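Local coordinates for envelope glycoprotein (Thogoto virus, PDB 5XEA) that probably attaches the virus to a host-cell receptor and later drives fusion of the virion with the host membrane, at residues R32-S36 against F151-W155; W50-C54 against L122-A127; I94-G100 against Y133-D139; E159-S163 against E173-G177. Residues are numbered along the deposited sequence.

Interaction 1: R32-S36 against F151-W155; sequences RYTTS and FNLQW
Residues 32-35 end a strand of one antiparallel sheet; residues 152-155 lie on a strand of a second. The strand axes come within 8.8 Å and run at 147°, roughly antiparallel. This is face-to-face packing of two sheets. Thr34 and Leu153 have the nearest CA atoms, 8.0 Å apart. Arg32 points away and forms salt bridges with Glu200 and Asp226 on its own sheet. Tyr33 points across with chi1 m. Tyr33 CE2 lies 3.5 Å from Trp155 CH2; the centroids of the Tyr33 ring and the Trp155 six-membered ring are 5.4 Å apart, planes at 89°. Tyr33 O sits 3.4 Å and Thr34 CA 4.2 Å from Leu153 CD1. Thr35 points across with chi1 p. Thr35 CG2 is 3.9 Å from Leu153 CD2, and Thr35 OG1 is 3.5 Å from Phe151 CZ, at the ring edge. Thr35 OG1 also hydrogen-bonds to Ala37 O. Leu153 (chi1 m, chi2 t) fills the space between Tyr33 and Thr35. Trp155 NE1 hydrogen-bonds to Tyr245 O, and the Trp155 side chain touches an N-acetylglucosamine of an attached glycan. With no hydrogen bond between the segments, van der Waals packing of side chains, and of Leu153 on the Tyr33-Thr34 backbone, holds the sheets here.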
loop_
_atom_site.group_PDB
_atom_site.type_symbol
_atom_site.label_atom_id
_atom_site.label_comp_id
_atom_site.label_asym_id
_atom_site.label_seq_id
_atom_site.Cartn_x
_atom_site.Cartn_y
_atom_site.Cartn_z
ATOM N N ARG B 32 -24.133 -0.005 16.350
ATOM C CA ARG B 32 -23.142 0.634 15.508
ATOM C C ARG B 32 -23.210 2.140 15.702
ATOM O O ARG B 32 -24.298 2.724 15.697
ATOM C CB ARG B 32 -23.362 0.286 14.043
ATOM C CG ARG B 32 -22.269 0.806 13.159
ATOM C CD ARG B 32 -22.521 0.442 11.739
ATOM N NE ARG B 32 -23.563 1.273 11.172
ATOM C CZ ARG B 32 -24.198 0.977 10.050
ATOM N NH1 ARG B 32 -23.893 -0.135 9.395
ATOM N NH2 ARG B 32 -25.140 1.785 9.586
ATOM N N TYR B 33 -22.047 2.763 15.858
ATOM C CA TYR B 33 -21.919 4.212 15.955
ATOM C C TYR B 33 -21.110 4.709 14.766
ATOM O O TYR B 33 -19.962 4.294 14.582
ATOM C CB TYR B 33 -21.236 4.614 17.257
ATOM C CG TYR B 33 -21.918 4.132 18.509
ATOM C CD1 TYR B 33 -22.849 4.931 19.169
ATOM C CD2 TYR B 33 -21.622 2.886 19.046
ATOM C CE1 TYR B 33 -23.478 4.492 20.331
ATOM C CE2 TYR B 33 -22.236 2.443 20.203
ATOM C CZ TYR B 33 -23.166 3.248 20.842
ATOM O OH TYR B 33 -23.777 2.803 21.993
ATOM N N THR B 34 -21.711 5.577 13.956
ATOM C CA THR B 34 -21.048 6.200 12.819
ATOM C C THR B 34 -21.257 7.711 12.883
ATOM O O THR B 34 -21.934 8.228 13.775
ATOM C CB THR B 34 -21.564 5.649 11.486
ATOM O OG1 THR B 34 -22.971 5.904 11.382
ATOM C CG2 THR B 34 -21.288 4.154 11.371
ATOM N N THR B 35 -20.680 8.420 11.913
ATOM C CA THR B 35 -20.701 9.874 11.885
ATOM C C THR B 35 -21.378 10.376 10.614
ATOM O O THR B 35 -21.392 9.705 9.575
ATOM C CB THR B 35 -19.275 10.480 11.984
ATOM O OG1 THR B 35 -18.416 9.882 11.008
ATOM C CG2 THR B 35 -18.683 10.263 13.367
ATOM N N SER B 36 -21.928 11.590 10.724
ATOM C CA SER B 36 -22.557 12.247 9.582
ATOM C C SER B 36 -21.565 12.482 8.446
ATOM O O SER B 36 -21.893 12.271 7.273
ATOM C CB SER B 36 -23.174 13.576 10.024
ATOM O OG SER B 36 -23.269 13.661 11.442
ATOM N N PHE B 151 -10.423 10.901 10.248
ATOM C CA PHE B 151 -10.304 10.571 11.659
ATOM C C PHE B 151 -10.781 9.140 11.860
ATOM O O PHE B 151 -11.264 8.494 10.931
ATOM C CB PHE B 151 -11.102 11.559 12.525
ATOM C CG PHE B 151 -12.592 11.543 12.244
ATOM C CD1 PHE B 151 -13.437 10.703 12.951
ATOM C CD2 PHE B 151 -13.132 12.347 11.255
ATOM C CE1 PHE B 151 -14.810 10.675 12.679
ATOM C CE2 PHE B 151 -14.481 12.331 10.973
ATOM C CZ PHE B 151 -15.328 11.487 11.685
ATOM N N ASN B 152 -10.598 8.637 13.081
ATOM C CA ASN B 152 -11.167 7.376 13.520
ATOM C C ASN B 152 -12.176 7.638 14.630
ATOM O O ASN B 152 -12.176 8.705 15.253
ATOM C CB ASN B 152 -10.094 6.416 14.051
ATOM C CG ASN B 152 -9.243 5.811 12.946
ATOM O OD1 ASN B 152 -9.678 5.676 11.794
ATOM N ND2 ASN B 152 -8.022 5.430 13.300
ATOM N N LEU B 153 -13.040 6.653 14.870
ATOM C CA LEU B 153 -13.780 6.586 16.120
ATOM C C LEU B 153 -13.120 5.554 17.019
ATOM O O LEU B 153 -12.392 4.679 16.555
ATOM C CB LEU B 153 -15.252 6.226 15.893
ATOM C CG LEU B 153 -16.180 7.238 15.212
ATOM C CD1 LEU B 153 -17.617 6.676 15.203
ATOM C CD2 LEU B 153 -16.112 8.615 15.869
ATOM N N GLN B 154 -13.381 5.657 18.317
ATOM C CA GLN B 154 -12.677 4.808 19.264
ATOM C C GLN B 154 -13.463 4.731 20.563
ATOM O O GLN B 154 -14.019 5.734 21.022
ATOM C CB GLN B 154 -11.260 5.342 19.523
ATOM C CG GLN B 154 -10.441 4.501 20.485
ATOM C CD GLN B 154 -8.971 4.913 20.523
ATOM O OE1 GLN B 154 -8.332 5.102 19.481
ATOM N NE2 GLN B 154 -8.429 5.054 21.730
ATOM N N TRP B 155 -13.496 3.539 21.148
ATOM C CA TRP B 155 -14.102 3.340 22.455
ATOM C C TRP B 155 -13.138 3.810 23.530
ATOM O O TRP B 155 -12.011 3.313 23.607
ATOM C CB TRP B 155 -14.432 1.871 22.692
ATOM C CG TRP B 155 -15.617 1.338 21.969
ATOM C CD1 TRP B 155 -15.600 0.540 20.882
ATOM C CD2 TRP B 155 -16.995 1.504 22.325
ATOM N NE1 TRP B 155 -16.872 0.218 20.506
ATOM C CE2 TRP B 155 -17.753 0.796 21.380
ATOM C CE3 TRP B 155 -17.661 2.195 23.346
ATOM C CZ2 TRP B 155 -19.155 0.744 21.421
ATOM C CZ3 TRP B 155 -19.048 2.151 23.382
ATOM C CH2 TRP B 155 -19.777 1.434 22.425
#

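Interaction 2: W50-C54 against L122-A127; sequences WVAYC and LVRRDA
This is a buried contact in which an irregular loop covers one face of a strand, far from the centre of the chain. Residues 50-54 are extended and belong to strand 40-56. Residues 122-127 have no regular secondary structure, yet they run in nearly the same direction, 8° apart end to end. Trp50 lies nearest Arg124 (CA-CA 6.7 Å) and Ala52 nearest Asp126 (CA-CA 5.4 Å). Trp50, Ala52 and Cys54 point toward the loop. Trp50 has chi1 t and chi2 -106°. Trp50 NE1 donates to Arg125 O at 2.8 Å, N-H...O angle 159°. Arg124 CG lies over the face of the six-membered ring of Trp50, 4.1 Å from its centroid, as a CH-pi contact. Leu122 CD2 is 4.1 Å from Trp50 CB. Tyr439 of the second subunit meets the Trp50 ring edge-to-face, so this side reaches the trimer interface. Ala52 CB is 3.8 Å from Asp126 CB. A water lies 3.2 Å from Ala52 O and 2.7 Å from Ala127 O and links the two backbones. Cys54 SG, in a disulfide with Cys66, is 3.8 Å from Asp126 O. One indole hydrogen bond is the sole direct one; packing along Trp50, Ala52 and Cys54, and a water, supply the rest.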
loop_
_atom_site.group_PDB
_atom_site.type_symbol
_atom_site.label_atom_id
_atom_site.label_comp_id
_atom_site.label_asym_id
_atom_site.label_seq_id
_atom_site.Cartn_x
_atom_site.Cartn_y
_atom_site.Cartn_z
ATOM N N TRP B 50 10.537 38.420 13.189
ATOM C CA TRP B 50 11.988 38.612 13.226
ATOM C C TRP B 50 12.253 39.983 13.823
ATOM O O TRP B 50 11.779 40.987 13.288
ATOM C CB TRP B 50 12.624 38.525 11.835
ATOM C CG TRP B 50 14.098 38.857 11.782
ATOM C CD1 TRP B 50 14.664 39.999 11.278
ATOM C CD2 TRP B 50 15.190 38.050 12.257
ATOM N NE1 TRP B 50 16.036 39.947 11.409
ATOM C CE2 TRP B 50 16.382 38.763 12.005
ATOM C CE3 TRP B 50 15.273 36.793 12.867
ATOM C CZ2 TRP B 50 17.650 38.258 12.333
ATOM C CZ3 TRP B 50 16.534 36.293 13.207
ATOM C CH2 TRP B 50 17.710 37.033 12.935
ATOM N N VAL B 51 12.988 40.021 14.933
ATOM C CA VAL B 51 13.319 41.270 15.614
ATOM C C VAL B 51 14.837 41.354 15.760
ATOM O O VAL B 51 15.443 40.518 16.443
ATOM C CB VAL B 51 12.631 41.376 16.989
ATOM C CG1 VAL B 51 12.967 42.705 17.662
ATOM C CG2 VAL B 51 11.107 41.220 16.839
ATOM N N ALA B 52 15.448 42.347 15.113
ATOM C CA ALA B 52 16.888 42.605 15.211
ATOM C C ALA B 52 17.113 44.008 15.771
ATOM O O ALA B 52 16.878 45.009 15.082
ATOM C CB ALA B 52 17.583 42.447 13.855
ATOM N N TYR B 53 17.595 44.075 17.001
ATOM C CA TYR B 53 17.928 45.327 17.674
ATOM C C TYR B 53 19.448 45.407 17.800
ATOM O O TYR B 53 20.060 44.616 18.521
ATOM C CB TYR B 53 17.251 45.371 19.038
ATOM C CG TYR B 53 17.467 46.647 19.825
ATOM C CD1 TYR B 53 16.897 47.845 19.413
ATOM C CD2 TYR B 53 18.221 46.648 21.000
ATOM C CE1 TYR B 53 17.075 49.021 20.149
ATOM C CE2 TYR B 53 18.407 47.824 21.741
ATOM C CZ TYR B 53 17.824 48.999 21.311
ATOM O OH TYR B 53 17.993 50.161 22.033
ATOM N N CYS B 54 20.058 46.352 17.109
ATOM C CA CYS B 54 21.508 46.405 17.017
ATOM C C CYS B 54 22.001 47.733 17.564
ATOM O O CYS B 54 21.246 48.700 17.633
ATOM C CB CYS B 54 21.954 46.234 15.569
ATOM S SG CYS B 54 21.317 44.706 14.814
ATOM N N LEU B 122 8.331 36.894 6.038
ATOM C CA LEU B 122 9.218 37.900 6.602
ATOM C C LEU B 122 10.493 37.980 5.776
ATOM O O LEU B 122 10.807 37.082 5.006
ATOM C CB LEU B 122 9.544 37.589 8.068
ATOM C CG LEU B 122 10.257 36.300 8.494
ATOM C CD1 LEU B 122 11.762 36.308 8.262
ATOM C CD2 LEU B 122 9.953 36.059 9.979
ATOM N N VAL B 123 11.204 39.092 5.924
ATOM C CA VAL B 123 12.538 39.294 5.373
ATOM C C VAL B 123 13.491 39.301 6.554
ATOM O O VAL B 123 13.209 39.937 7.572
ATOM C CB VAL B 123 12.643 40.619 4.592
ATOM C CG1 VAL B 123 14.037 40.777 3.983
ATOM C CG2 VAL B 123 11.593 40.688 3.497
ATOM N N ARG B 124 14.595 38.573 6.447
ATOM C CA ARG B 124 15.566 38.525 7.533
ATOM C C ARG B 124 16.592 39.631 7.317
ATOM O O ARG B 124 17.367 39.576 6.365
ATOM C CB ARG B 124 16.256 37.172 7.609
ATOM C CG ARG B 124 17.421 37.206 8.605
ATOM C CD ARG B 124 18.158 35.896 8.602
ATOM N NE ARG B 124 19.272 35.921 9.526
ATOM C CZ ARG B 124 20.080 34.889 9.729
ATOM N NH1 ARG B 124 19.876 33.751 9.075
ATOM N NH2 ARG B 124 21.085 34.994 10.582
ATOM N N ARG B 125 16.599 40.632 8.192
ATOM C CA ARG B 125 17.520 41.762 8.054
ATOM C C ARG B 125 18.045 42.154 9.429
ATOM O O ARG B 125 17.270 42.226 10.391
ATOM C CB ARG B 125 16.819 42.956 7.383
ATOM C CG ARG B 125 17.725 44.138 7.057
ATOM C CD ARG B 125 17.024 45.132 6.120
ATOM N NE ARG B 125 17.841 46.324 5.884
ATOM C CZ ARG B 125 18.680 46.469 4.863
ATOM N NH1 ARG B 125 18.817 45.494 3.969
ATOM N NH2 ARG B 125 19.381 47.588 4.727
ATOM N N ASP B 126 19.353 42.388 9.537
ATOM C CA ASP B 126 19.929 42.872 10.799
ATOM C C ASP B 126 20.965 43.971 10.550
ATOM O O ASP B 126 22.060 43.976 11.118
ATOM C CB ASP B 126 20.520 41.728 11.623
ATOM C CG ASP B 126 21.600 40.954 10.889
ATOM O OD1 ASP B 126 22.057 41.399 9.809
ATOM O OD2 ASP B 126 22.000 39.891 11.419
ATOM N N ALA B 127 20.597 44.941 9.721
ATOM C CA ALA B 127 21.490 46.053 9.416
ATOM C C ALA B 127 21.823 46.860 10.671
ATOM O O ALA B 127 21.030 46.942 11.619
ATOM C CB ALA B 127 20.859 46.955 8.358
HETATM O O HOH W 1 18.836 45.880 12.666
#

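Interaction 3: I94-G100 against Y133-D139; sequences ICHDCWG and YHMCNID
Cys95 CB is 4.1 Å from Ile138 CB, and Cys98 CB is 4.3 Å from Cys136 CB, on one face of the sheet. Cys136 is disulfide-bonded to Cys106. On the other face Trp99 CB packs 3.7 Å from Met135 CE. The Trp99 six-membered ring (chi1 p) meets the face of Tyr133 (chi1 m) in a T-shaped (edge-to-face) pair, centroids 5.1 Å apart, planes at 75°. The backbones run antiparallel, 177° apart end to end. Cys95-Ile138 is a hydrogen-bonded pair: Cys95 N to Ile138 O is 2.8 Å and Ile138 N to Cys95 O is 2.9 Å. Cys98-Cys136 is another, with Cys98 N to Cys136 O at 3.0 Å and Cys136 N to Cys98 O at 2.8 Å. Trp99-Met135 is a non-hydrogen-bonded pair, CA-CA 4.1 Å. The register shifts by one between Cys95 and Cys98, a beta bulge. The chain turns a corner there, with Asp97 at phi/psi 52/47. Strand 95-99 thus joins strand 133-156, whose backbone also bonds to strand 40-56. Asn137 OD1 accepts from Asp97 N and Asn137 ND2 donates to Asp97 OD1, both at 2.9 Å. Asp97 OD2 forms a salt bridge with Arg125 and a hydrogen bond with Trp129 NE1. Gly100 (phi 64°) donates from N to His134 O at 3.1 Å.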
loop_
_atom_site.group_PDB
_atom_site.type_symbol
_atom_site.label_atom_id
_atom_site.label_comp_id
_atom_site.label_asym_id
_atom_site.label_seq_id
_atom_site.Cartn_x
_atom_site.Cartn_y
_atom_site.Cartn_z
ATOM N N ILE B 94 5.971 46.564 10.981
ATOM C CA ILE B 94 7.289 46.212 10.476
ATOM C C ILE B 94 8.178 47.448 10.533
ATOM O O ILE B 94 7.709 48.588 10.441
ATOM C CB ILE B 94 7.251 45.618 9.048
ATOM C CG1 ILE B 94 7.497 46.682 7.988
ATOM C CG2 ILE B 94 5.924 44.816 8.787
ATOM C CD1 ILE B 94 8.584 46.296 7.006
ATOM N N CYS B 95 9.471 47.216 10.716
ATOM C CA CYS B 95 10.460 48.278 10.856
ATOM C C CYS B 95 11.608 47.943 9.935
ATOM O O CYS B 95 12.240 46.892 10.090
ATOM C CB CYS B 95 10.973 48.402 12.296
ATOM S SG CYS B 95 9.860 49.203 13.436
ATOM N N HIS B 96 11.873 48.821 8.983
ATOM C CA HIS B 96 13.022 48.693 8.104
ATOM C C HIS B 96 14.074 49.720 8.516
ATOM O O HIS B 96 13.882 50.925 8.308
ATOM C CB HIS B 96 12.609 48.896 6.652
ATOM C CG HIS B 96 13.683 48.544 5.675
ATOM N ND1 HIS B 96 14.606 49.460 5.225
ATOM C CD2 HIS B 96 13.979 47.377 5.058
ATOM C CE1 HIS B 96 15.430 48.873 4.374
ATOM N NE2 HIS B 96 15.068 47.608 4.254
ATOM N N ASP B 97 15.186 49.242 9.081
ATOM C CA ASP B 97 16.352 50.078 9.369
ATOM C C ASP B 97 15.943 51.327 10.157
ATOM O O ASP B 97 16.325 52.448 9.836
ATOM C CB ASP B 97 17.095 50.447 8.080
ATOM C CG ASP B 97 17.963 49.298 7.528
ATOM O OD1 ASP B 97 17.848 48.161 8.026
ATOM O OD2 ASP B 97 18.767 49.521 6.584
ATOM N N CYS B 98 15.126 51.119 11.189
ATOM C CA CYS B 98 14.683 52.203 12.060
ATOM C C CYS B 98 15.774 52.474 13.088
ATOM O O CYS B 98 15.992 51.668 13.999
ATOM C CB CYS B 98 13.375 51.840 12.750
ATOM S SG CYS B 98 11.968 51.575 11.630
ATOM N N TRP B 99 16.455 53.600 12.948
ATOM C CA TRP B 99 17.598 53.920 13.790
ATOM C C TRP B 99 17.284 55.105 14.688
ATOM O O TRP B 99 16.278 55.804 14.514
ATOM C CB TRP B 99 18.849 54.195 12.949
ATOM C CG TRP B 99 18.724 55.309 11.973
ATOM C CD1 TRP B 99 18.318 55.222 10.677
ATOM C CD2 TRP B 99 19.031 56.696 12.205
ATOM N NE1 TRP B 99 18.350 56.468 10.086
ATOM C CE2 TRP B 99 18.774 57.388 11.007
ATOM C CE3 TRP B 99 19.486 57.414 13.316
ATOM C CZ2 TRP B 99 18.972 58.772 10.878
ATOM C CZ3 TRP B 99 19.678 58.790 13.194
ATOM C CH2 TRP B 99 19.421 59.454 11.982
ATOM N N GLY B 100 18.154 55.302 15.678
ATOM C CA GLY B 100 17.960 56.391 16.618
ATOM C C GLY B 100 16.693 56.178 17.418
ATOM O O GLY B 100 16.356 55.054 17.815
ATOM N N TYR B 133 24.610 54.824 16.797
ATOM C CA TYR B 133 23.178 54.722 17.015
ATOM C C TYR B 133 22.753 53.262 17.028
ATOM O O TYR B 133 23.466 52.364 16.564
ATOM C CB TYR B 133 22.374 55.457 15.931
ATOM C CG TYR B 133 22.448 56.966 15.988
ATOM C CD1 TYR B 133 21.461 57.702 16.636
ATOM C CD2 TYR B 133 23.491 57.652 15.374
ATOM C CE1 TYR B 133 21.523 59.085 16.695
ATOM C CE2 TYR B 133 23.557 59.031 15.410
ATOM C CZ TYR B 133 22.566 59.740 16.078
ATOM O OH TYR B 133 22.619 61.108 16.129
ATOM N N HIS B 134 21.552 53.049 17.546
ATOM C CA HIS B 134 20.886 51.759 17.512
ATOM C C HIS B 134 20.089 51.617 16.221
ATOM O O HIS B 134 19.638 52.610 15.633
ATOM C CB HIS B 134 19.947 51.607 18.697
ATOM C CG HIS B 134 20.639 51.650 20.016
ATOM N ND1 HIS B 134 20.942 50.515 20.729
ATOM C CD2 HIS B 134 21.100 52.691 20.747
ATOM C CE1 HIS B 134 21.556 50.852 21.849
ATOM N NE2 HIS B 134 21.658 52.166 21.887
ATOM N N MET B 135 19.909 50.374 15.780
ATOM C CA MET B 135 19.112 50.156 14.586
ATOM C C MET B 135 18.206 48.952 14.802
ATOM O O MET B 135 18.620 47.943 15.375
ATOM C CB MET B 135 19.999 49.988 13.350
ATOM C CG MET B 135 19.197 50.059 12.043
ATOM S SD MET B 135 20.220 50.193 10.580
ATOM C CE MET B 135 20.607 51.944 10.633
ATOM N N CYS B 136 16.957 49.094 14.369
ATOM C CA CYS B 136 15.877 48.162 14.648
ATOM C C CYS B 136 15.323 47.641 13.327
ATOM O O CYS B 136 15.025 48.422 12.416
ATOM C CB CYS B 136 14.774 48.848 15.472
ATOM S SG CYS B 136 13.241 47.907 15.738
ATOM N N ASN B 137 15.222 46.325 13.209
ATOM C CA ASN B 137 14.510 45.724 12.087
ATOM C C ASN B 137 13.495 44.749 12.647
ATOM O O ASN B 137 13.846 43.883 13.458
ATOM C CB ASN B 137 15.465 45.019 11.113
ATOM C CG ASN B 137 16.015 45.956 10.055
ATOM O OD1 ASN B 137 15.310 46.326 9.114
ATOM N ND2 ASN B 137 17.283 46.347 10.201
ATOM N N ILE B 138 12.236 44.911 12.241
ATOM C CA ILE B 138 11.176 43.976 12.580
ATOM C C ILE B 138 10.428 43.588 11.311
ATOM O O ILE B 138 10.035 44.459 10.524
ATOM C CB ILE B 138 10.180 44.568 13.593
ATOM C CG1 ILE B 138 10.893 45.136 14.817
ATOM C CG2 ILE B 138 9.113 43.517 13.986
ATOM C CD1 ILE B 138 9.920 45.709 15.813
ATOM N N ASP B 139 10.180 42.283 11.139
ATOM C CA ASP B 139 9.279 41.823 10.086
ATOM C C ASP B 139 8.528 40.601 10.590
ATOM O O ASP B 139 8.880 39.992 11.608
ATOM C CB ASP B 139 10.027 41.536 8.772
ATOM C CG ASP B 139 9.099 41.540 7.546
ATOM O OD1 ASP B 139 7.880 41.828 7.703
ATOM O OD2 ASP B 139 9.592 41.238 6.435
#

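Interaction 4: E159-S163 against E173-G177; sequences EVKVS and EHSAG
Val162 lies over the ring of His174, with Val162 CB 4.2 Å from the ring centroid and 21° off the normal, a CH-pi contact. Val162 has chi1 t. His174 has chi1 p and chi2 100°, which brings the imidazole back toward Val162. His174 ND1 donates to Ser175 O at 2.9 Å, and His174 NE2 hydrogen-bonds to Thr164 OG1. Val162 CG2 also packs 4.1 Å from Ala176 CB. Beneath these side chains the two backbones pair as an antiparallel beta hairpin formed by strands 159-165 and 171-174. Val162-His174 is the hydrogen-bonded pair, CA-CA 5.3 Å. Val162 N donates to His174 O at 2.7 Å, and His174 N donates to Val162 O at 2.9 Å. Ser163-Glu173 is the non-hydrogen-bonded pair, CA-CA 4.5 Å, with side chains on the opposite face. There Ser163 OG (chi1 t) donates to Glu173 OE1 at 2.5 Å. Glu173 has chi1 m and chi2 p, and Glu173 OE1 also hydrogen-bonds with Thr171 OG1. Strand 159-165 is paired on its other edge with strand 133-156. Lys161 CB touches Glu173 CB at 4.1 Å, and Lys161 NZ is 3.8 Å from Ser175 CB. Pairing ends past His174. Ser175 then starts an ST turn, Ser175 OG accepting from Gly177 N at 3.0 Å.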
loop_
_atom_site.group_PDB
_atom_site.type_symbol
_atom_site.label_atom_id
_atom_site.label_comp_id
_atom_site.label_asym_id
_atom_site.label_seq_id
_atom_site.Cartn_x
_atom_site.Cartn_y
_atom_site.Cartn_z
ATOM N N GLU B 159 -17.508 4.725 26.111
ATOM C CA GLU B 159 -18.156 5.685 25.225
ATOM C C GLU B 159 -17.347 5.867 23.946
ATOM O O GLU B 159 -16.122 5.720 23.929
ATOM C CB GLU B 159 -18.383 7.046 25.913
ATOM C CG GLU B 159 -19.249 8.037 25.100
ATOM C CD GLU B 159 -20.417 7.370 24.349
ATOM O OE1 GLU B 159 -21.135 6.529 24.941
ATOM O OE2 GLU B 159 -20.610 7.685 23.151
ATOM N N VAL B 160 -18.062 6.191 22.871
ATOM C CA VAL B 160 -17.471 6.393 21.556
ATOM C C VAL B 160 -16.924 7.811 21.486
ATOM O O VAL B 160 -17.661 8.789 21.659
ATOM C CB VAL B 160 -18.500 6.141 20.448
ATOM C CG1 VAL B 160 -17.874 6.385 19.079
ATOM C CG2 VAL B 160 -19.053 4.725 20.564
ATOM N N LYS B 161 -15.629 7.926 21.242
ATOM C CA LYS B 161 -14.974 9.211 21.106
ATOM C C LYS B 161 -14.475 9.373 19.678
ATOM O O LYS B 161 -14.281 8.393 18.948
ATOM C CB LYS B 161 -13.821 9.317 22.100
ATOM C CG LYS B 161 -14.260 9.244 23.552
ATOM C CD LYS B 161 -15.056 10.484 23.932
ATOM C CE LYS B 161 -15.305 10.549 25.433
ATOM N NZ LYS B 161 -16.052 11.784 25.803
ATOM N N VAL B 162 -14.298 10.623 19.266
ATOM C CA VAL B 162 -13.601 10.891 18.017
ATOM C C VAL B 162 -12.107 10.803 18.286
ATOM O O VAL B 162 -11.621 11.268 19.323
ATOM C CB VAL B 162 -14.001 12.262 17.450
ATOM C CG1 VAL B 162 -13.077 12.665 16.288
ATOM C CG2 VAL B 162 -15.452 12.243 17.021
ATOM N N SER B 163 -11.369 10.186 17.372
ATOM C CA SER B 163 -9.935 9.964 17.538
ATOM C C SER B 163 -9.217 10.791 16.482
ATOM O O SER B 163 -9.189 10.418 15.307
ATOM C CB SER B 163 -9.601 8.476 17.418
ATOM O OG SER B 163 -8.219 8.225 17.611
ATOM N N GLU B 173 -8.203 11.585 21.780
ATOM C CA GLU B 173 -9.594 11.149 21.824
ATOM C C GLU B 173 -10.447 12.205 22.516
ATOM O O GLU B 173 -10.091 12.698 23.591
ATOM C CB GLU B 173 -9.721 9.797 22.521
ATOM C CG GLU B 173 -9.404 8.618 21.596
ATOM C CD GLU B 173 -7.927 8.533 21.234
ATOM O OE1 GLU B 173 -7.585 8.616 20.032
ATOM O OE2 GLU B 173 -7.109 8.388 22.162
ATOM N N HIS B 174 -11.553 12.575 21.878
ATOM C CA HIS B 174 -12.412 13.618 22.409
ATOM C C HIS B 174 -13.837 13.391 21.928
ATOM O O HIS B 174 -14.079 12.682 20.946
ATOM C CB HIS B 174 -11.934 15.003 21.987
ATOM C CG HIS B 174 -11.818 15.166 20.505
ATOM N ND1 HIS B 174 -12.783 15.790 19.747
ATOM C CD2 HIS B 174 -10.851 14.779 19.640
ATOM C CE1 HIS B 174 -12.415 15.785 18.477
ATOM N NE2 HIS B 174 -11.247 15.174 18.386
ATOM N N SER B 175 -14.780 14.014 22.628
ATOM C CA SER B 175 -16.161 13.964 22.181
ATOM C C SER B 175 -16.337 14.838 20.943
ATOM O O SER B 175 -15.571 15.769 20.698
ATOM C CB SER B 175 -17.101 14.416 23.294
ATOM O OG SER B 175 -17.968 15.420 22.806
ATOM N N ALA B 176 -17.360 14.529 20.150
ATOM C CA ALA B 176 -17.578 15.276 18.915
ATOM C C ALA B 176 -17.941 16.732 19.174
ATOM O O ALA B 176 -17.758 17.571 18.287
ATOM C CB ALA B 176 -18.666 14.604 18.069
ATOM N N GLY B 177 -18.458 17.052 20.361
ATOM C CA GLY B 177 -18.758 18.429 20.697
ATOM C C GLY B 177 -17.629 19.205 21.334
ATOM O O GLY B 177 -17.736 20.424 21.473
#

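Strand 133-156 links much of the set: its start pairs in interaction 3 and its far end packs in interaction 1, with centres about 54 Å apart. Interactions 1 and 4 are neighbours nearer the middle of the chain. Asn152 and Gln154 bond by backbone to Ser163 and Lys161, and Tyr33 packs on Val160. Interactions 2 and 3 touch at a remote end, through the Arg125-Asp97 salt bridge and the hydrogen bond of Val123 N to Asp139. Interactions 3 and 4 are backbone pairings within one sheet. Interaction 1 joins two sheets by packing, without a hydrogen bond between its segments, and interaction 2 lays a loop on a strand. Interaction 2 is the most buried. Interaction 3 has several exposed residues.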